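Local coordinates for protein peptidoglycan-binding domain 1 (PDB 5NM7) that probably degrades bacterial peptidoglycan during phage-induced lysis of the host cell, as a modular endolysin pairing a cell-wall-binding domain with a large lysozyme-like catalytic domain, at residues E101-G106 with G179-I183; H187-Y193 with E212-F217. Residues are numbered along the deposited sequence.

Contact 1 (E101-G106 with G179-I183); sequences ESKGAG and GAFQI
E101 is the last residue of helix 91-101. Its CB lies sideways to segment 179-183, and an m,m rotamer leads the carboxylate away to a hydrogen bond with N241. E101 O and F181 O are bridged by water 1 (2.8 and 3.2 Å). S102 leaves helical geometry (phi/psi -72/147), its CA lying over one face of the F181 ring and 3.4 Å from A180 O in a CA-H...O contact. With chi1 t, S102 OG accepts from G104 N (2.9 Å), an ST turn, and touches A180 CB at 3.4 Å; a small hydroxyl suits both roles. K103 N then donates to A180 O (2.8 Å, 172°), while the aliphatic part of K103 packs against Q182 (CE to CG 3.9 Å). G104 turns the chain at phi/psi 98/-91, where a CB would collide with the preceding carbonyl. The CA atoms come nearest at G106 and A180, 3.9 Å apart; having no side chain, G106 lets A180 approach. In the partner segment, G179-Q182 forms a type I turn, closed by Q182 N to G179 O (3.0 Å). Q182, left-handed at 51/53, folds back so that NE2 also donates to G179 O (2.8 Å), while OE1 meets S177. This is a beta-hairpin turn with a G1 beta bulge, packed against the loop that leaves helix 91-101 in a lysozyme-like domain.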
loop_
_atom_site.group_PDB
_atom_site.type_symbol
_atom_site.label_atom_id
_atom_site.label_comp_id
_atom_site.label_asym_id
_atom_site.label_seq_id
_atom_site.Cartn_x
_atom_site.Cartn_y
_atom_site.Cartn_z
ATOM N N GLU A 101 5.469 -0.649 2.979
ATOM C CA GLU A 101 4.745 0.616 3.084
ATOM C C GLU A 101 3.314 0.557 2.584
ATOM O O GLU A 101 2.516 1.373 2.998
ATOM C CB GLU A 101 5.451 1.718 2.334
ATOM C CG GLU A 101 6.841 1.989 2.859
ATOM C CD GLU A 101 6.857 2.687 4.201
ATOM O OE1 GLU A 101 5.806 2.907 4.827
ATOM O OE2 GLU A 101 7.987 3.062 4.666
ATOM N N SER A 102 3.003 -0.386 1.730
ATOM C CA SER A 102 1.628 -0.490 1.262
ATOM C C SER A 102 0.734 -1.022 2.382
ATOM O O SER A 102 1.137 -1.867 3.161
ATOM C CB SER A 102 1.543 -1.459 0.091
ATOM O OG SER A 102 0.190 -1.529 -0.359
ATOM N N LYS A 103 -0.517 -0.559 2.405
ATOM C CA LYS A 103 -1.538 -1.202 3.216
ATOM C C LYS A 103 -1.873 -2.604 2.716
ATOM O O LYS A 103 -2.515 -3.384 3.450
ATOM C CB LYS A 103 -2.828 -0.381 3.191
ATOM C CG LYS A 103 -2.703 0.977 3.847
ATOM C CD LYS A 103 -2.659 0.839 5.363
ATOM C CE LYS A 103 -2.561 2.177 6.091
ATOM N NZ LYS A 103 -1.185 2.751 6.055
ATOM N N GLY A 104 -1.478 -2.929 1.496
ATOM C CA GLY A 104 -1.745 -4.228 0.885
ATOM C C GLY A 104 -2.954 -4.067 -0.008
ATOM O O GLY A 104 -2.824 -3.681 -1.187
ATOM N N ALA A 105 -4.139 -4.318 0.556
ATOM C CA ALA A 105 -5.357 -3.973 -0.158
ATOM C C ALA A 105 -5.526 -2.434 -0.237
ATOM O O ALA A 105 -5.606 -1.784 0.779
ATOM C CB ALA A 105 -6.573 -4.580 0.530
ATOM N N GLY A 106 -5.616 -1.923 -1.449
ATOM C CA GLY A 106 -5.901 -0.511 -1.688
ATOM C C GLY A 106 -7.389 -0.181 -1.643
ATOM O O GLY A 106 -7.767 0.997 -1.652
ATOM N N GLY A 179 -5.896 5.226 -0.818
ATOM C CA GLY A 179 -5.348 4.044 -1.445
ATOM C C GLY A 179 -4.236 3.383 -0.645
ATOM O O GLY A 179 -4.028 3.680 0.528
ATOM N N ALA A 180 -3.580 2.443 -1.324
ATOM C CA ALA A 180 -2.651 1.508 -0.718
ATOM C C ALA A 180 -1.480 2.229 -0.060
ATOM O O ALA A 180 -0.965 1.756 0.958
ATOM C CB ALA A 180 -2.122 0.544 -1.762
ATOM N N PHE A 181 -1.102 3.407 -0.604
ATOM C CA PHE A 181 -0.016 4.215 -0.012
ATOM C C PHE A 181 -0.458 5.440 0.761
ATOM O O PHE A 181 0.359 6.227 1.206
ATOM C CB PHE A 181 0.993 4.575 -1.115
ATOM C CG PHE A 181 1.668 3.383 -1.659
ATOM C CD1 PHE A 181 2.807 2.861 -1.045
ATOM C CD2 PHE A 181 1.135 2.699 -2.712
ATOM C CE1 PHE A 181 3.385 1.710 -1.514
ATOM C CE2 PHE A 181 1.749 1.565 -3.198
ATOM C CZ PHE A 181 2.858 1.048 -2.576
ATOM N N GLN A 182 -1.771 5.602 0.940
ATOM C CA GLN A 182 -2.321 6.637 1.783
ATOM C C GLN A 182 -1.747 8.023 1.465
ATOM O O GLN A 182 -1.214 8.717 2.348
ATOM C CB GLN A 182 -2.203 6.234 3.254
ATOM C CG GLN A 182 -3.122 5.075 3.598
ATOM C CD GLN A 182 -4.586 5.501 3.594
ATOM O OE1 GLN A 182 -5.020 6.174 4.521
ATOM N NE2 GLN A 182 -5.312 5.163 2.556
ATOM N N ILE A 183 -1.828 8.370 0.188
ATOM C CA ILE A 183 -1.357 9.681 -0.276
ATOM C C ILE A 183 -2.427 10.710 0.052
ATOM O O ILE A 183 -3.617 10.522 -0.293
ATOM C CB ILE A 183 -1.002 9.645 -1.751
ATOM C CG1 ILE A 183 0.053 8.570 -2.051
ATOM C CG2 ILE A 183 -0.551 11.027 -2.224
ATOM C CD1 ILE A 183 1.367 8.715 -1.313
HETATM O O HOH W 1 2.262 4.117 2.765
#

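Contact 2 (H187-Y193 with E212-F217); sequences HWKALGY and EAFVRF. With GLY (glycine), chain E.
R216 lays its guanidinium over the face of the Y193 ring, CZ 4.2 Å from the ring centroid and 22° off its normal: a cation-pi contact. Its long arm (chi1 m, then t,t) also lets NH1 donate to L191 O (3.1 Å) and to water 2 (2.9 Å), while NE forms a salt bridge with E212 OE2 (2.7 Å) one helical turn earlier. Y193 OH reaches the helix beside A213, 3.4 Å from its CA, where a small residue lets the phenol in. L191 points at the helix, its CA 5.6 Å from that of R216, with CD1 4.1 Å from F217 CB. At the far end F217 turns a ring edge to the face of H187 (centroids 4.9 Å, planes at 85°). Residues 187-190 have helical phi/psi, ended by a Schellman motif: Y193 N bonds W188 O (2.9 Å), G192 N bonds K189 O (3.0 Å), and G192 takes positive phi (80°), easy without a side chain. E212 OE1 pairs with R86 and accepts from the bound glycine N (2.8 Å), so this loop-on-helix packing in the muramidase domain borders that glycine pocket.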
loop_
_atom_site.group_PDB
_atom_site.type_symbol
_atom_site.label_atom_id
_atom_site.label_comp_id
_atom_site.label_asym_id
_atom_site.label_seq_id
_atom_site.Cartn_x
_atom_site.Cartn_y
_atom_site.Cartn_z
ATOM N N HIS A 187 -1.944 16.812 -2.027
ATOM C CA HIS A 187 -0.835 16.730 -2.982
ATOM C C HIS A 187 -1.250 16.750 -4.448
ATOM O O HIS A 187 -0.390 16.718 -5.313
ATOM C CB HIS A 187 0.051 15.496 -2.677
ATOM C CG HIS A 187 0.842 15.622 -1.421
ATOM N ND1 HIS A 187 1.974 16.411 -1.324
ATOM C CD2 HIS A 187 0.655 15.083 -0.200
ATOM C CE1 HIS A 187 2.439 16.359 -0.094
ATOM N NE2 HIS A 187 1.666 15.548 0.610
ATOM N N TRP A 188 -2.560 16.722 -4.765
ATOM C CA TRP A 188 -3.002 16.531 -6.170
ATOM C C TRP A 188 -2.314 17.481 -7.156
ATOM O O TRP A 188 -1.890 17.073 -8.237
ATOM C CB TRP A 188 -4.509 16.628 -6.297
ATOM C CG TRP A 188 -5.036 17.977 -6.046
ATOM C CD1 TRP A 188 -5.568 18.448 -4.909
ATOM C CD2 TRP A 188 -5.149 19.047 -7.013
ATOM N NE1 TRP A 188 -5.976 19.755 -5.073
ATOM C CE2 TRP A 188 -5.720 20.134 -6.364
ATOM C CE3 TRP A 188 -4.789 19.174 -8.366
ATOM C CZ2 TRP A 188 -5.955 21.371 -7.013
ATOM C CZ3 TRP A 188 -4.959 20.421 -8.994
ATOM C CH2 TRP A 188 -5.576 21.484 -8.314
ATOM N N LYS A 189 -2.166 18.739 -6.741
ATOM C CA LYS A 189 -1.589 19.775 -7.596
ATOM C C LYS A 189 -0.090 19.580 -7.789
ATOM O O LYS A 189 0.383 19.542 -8.926
ATOM C CB LYS A 189 -1.883 21.162 -7.055
ATOM C CG LYS A 189 -1.695 22.246 -8.121
ATOM C CD LYS A 189 -2.052 23.621 -7.583
ATOM C CE LYS A 189 -1.935 24.648 -8.691
ATOM N NZ LYS A 189 -2.357 25.991 -8.245
ATOM N N ALA A 190 0.617 19.410 -6.689
ATOM C CA ALA A 190 2.051 19.089 -6.689
ATOM C C ALA A 190 2.387 17.879 -7.518
ATOM O O ALA A 190 3.481 17.809 -8.082
ATOM C CB ALA A 190 2.558 18.883 -5.273
ATOM N N LEU A 191 1.472 16.897 -7.555
ATOM C CA LEU A 191 1.702 15.664 -8.282
ATOM C C LEU A 191 1.155 15.663 -9.699
ATOM O O LEU A 191 1.186 14.640 -10.382
ATOM C CB LEU A 191 1.111 14.482 -7.486
ATOM C CG LEU A 191 1.605 14.308 -6.068
ATOM C CD1 LEU A 191 1.167 13.002 -5.426
ATOM C CD2 LEU A 191 3.078 14.528 -5.908
ATOM N N GLY A 192 0.691 16.806 -10.176
ATOM C CA GLY A 192 0.340 16.948 -11.559
ATOM C C GLY A 192 -0.992 16.420 -11.988
ATOM O O GLY A 192 -1.191 16.168 -13.167
ATOM N N TYR A 193 -1.917 16.236 -11.041
ATOM C CA TYR A 193 -3.269 15.842 -11.385
ATOM C C TYR A 193 -4.077 17.097 -11.766
ATOM O O TYR A 193 -3.754 18.196 -11.307
ATOM C CB TYR A 193 -3.955 15.135 -10.207
ATOM C CG TYR A 193 -3.337 13.799 -9.905
ATOM C CD1 TYR A 193 -2.206 13.696 -9.107
ATOM C CD2 TYR A 193 -3.868 12.638 -10.421
ATOM C CE1 TYR A 193 -1.651 12.472 -8.825
ATOM C CE2 TYR A 193 -3.293 11.398 -10.179
ATOM C CZ TYR A 193 -2.189 11.307 -9.369
ATOM O OH TYR A 193 -1.621 10.095 -9.111
ATOM N N GLU A 212 0.783 4.787 -8.636
ATOM C CA GLU A 212 1.223 5.932 -9.464
ATOM C C GLU A 212 1.260 7.191 -8.618
ATOM O O GLU A 212 2.185 7.986 -8.755
ATOM C CB GLU A 212 0.330 6.101 -10.706
ATOM C CG GLU A 212 0.563 7.357 -11.563
ATOM C CD GLU A 212 1.939 7.470 -12.162
ATOM O OE1 GLU A 212 2.732 6.495 -12.228
ATOM O OE2 GLU A 212 2.305 8.601 -12.577
ATOM N N ALA A 213 0.271 7.370 -7.722
ATOM C CA ALA A 213 0.286 8.481 -6.802
ATOM C C ALA A 213 1.498 8.460 -5.911
ATOM O O ALA A 213 2.181 9.516 -5.716
ATOM C CB ALA A 213 -0.967 8.565 -5.975
ATOM N N PHE A 214 1.808 7.285 -5.397
ATOM C CA PHE A 214 3.042 7.129 -4.598
ATOM C C PHE A 214 4.281 7.489 -5.402
ATOM O O PHE A 214 5.130 8.229 -4.911
ATOM C CB PHE A 214 3.156 5.714 -4.015
ATOM C CG PHE A 214 4.511 5.375 -3.444
ATOM C CD1 PHE A 214 4.808 5.668 -2.128
ATOM C CD2 PHE A 214 5.472 4.766 -4.219
ATOM C CE1 PHE A 214 6.036 5.381 -1.601
ATOM C CE2 PHE A 214 6.724 4.481 -3.692
ATOM C CZ PHE A 214 6.988 4.780 -2.381
ATOM N N VAL A 215 4.373 6.979 -6.617
ATOM C CA VAL A 215 5.525 7.282 -7.489
ATOM C C VAL A 215 5.648 8.794 -7.664
ATOM O O VAL A 215 6.738 9.374 -7.491
ATOM C CB VAL A 215 5.384 6.579 -8.839
ATOM C CG1 VAL A 215 6.355 7.116 -9.868
ATOM C CG2 VAL A 215 5.588 5.081 -8.653
ATOM N N ARG A 216 4.540 9.442 -8.008
ATOM C CA ARG A 216 4.580 10.912 -8.171
ATOM C C ARG A 216 4.973 11.627 -6.893
ATOM O O ARG A 216 5.704 12.626 -6.950
ATOM C CB ARG A 216 3.266 11.441 -8.714
ATOM C CG ARG A 216 2.922 10.913 -10.108
ATOM C CD ARG A 216 1.541 11.420 -10.478
ATOM N NE ARG A 216 1.080 10.925 -11.773
ATOM C CZ ARG A 216 0.108 11.499 -12.500
ATOM N NH1 ARG A 216 -0.488 12.609 -12.088
ATOM N NH2 ARG A 216 -0.256 10.946 -13.667
ATOM N N PHE A 217 4.478 11.143 -5.753
ATOM C CA PHE A 217 4.750 11.707 -4.447
ATOM C C PHE A 217 6.234 11.682 -4.155
ATOM O O PHE A 217 6.813 12.693 -3.730
ATOM C CB PHE A 217 3.999 10.947 -3.376
ATOM C CG PHE A 217 4.231 11.441 -1.993
ATOM C CD1 PHE A 217 5.058 10.740 -1.143
ATOM C CD2 PHE A 217 3.581 12.568 -1.501
ATOM C CE1 PHE A 217 5.240 11.186 0.145
ATOM C CE2 PHE A 217 3.767 13.027 -0.213
ATOM C CZ PHE A 217 4.618 12.320 0.629
HETATM N N GLY E . 3.898 3.940 -12.174
HETATM C CA GLY E . 3.253 2.988 -11.205
HETATM C C GLY E . 2.024 2.332 -11.783
HETATM O O GLY E . 1.742 2.608 -12.943
HETATM O OXT GLY E . 1.315 1.511 -11.156
HETATM O O HOH W 2 -2.724 13.160 -13.883
#

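Overall arrangement
Both contacts belong to the N-acetylmuramidase part of the chain and follow in series, contact 1 closing before contact 2 opens. Their centres are about 14 Å apart; contact 1 sits about 2 Å from the centre of the chain, contact 2 about 15 Å. Helix 207-219 joins them: it supplies segment 212-217, and its earlier residues E207 and Q210 hydrogen-bond to contact 1. F181 meets F214 (CD1 to CD1 3.6 Å), while I183, in the outer strand of the small antiparallel sheet, packs on F217 (CD1 to CG 4.0 Å). The hairpin, the loop after helix 91-101 and loop 187-193 thus all meet helix 207-219, whose E212 also borders a glycine site.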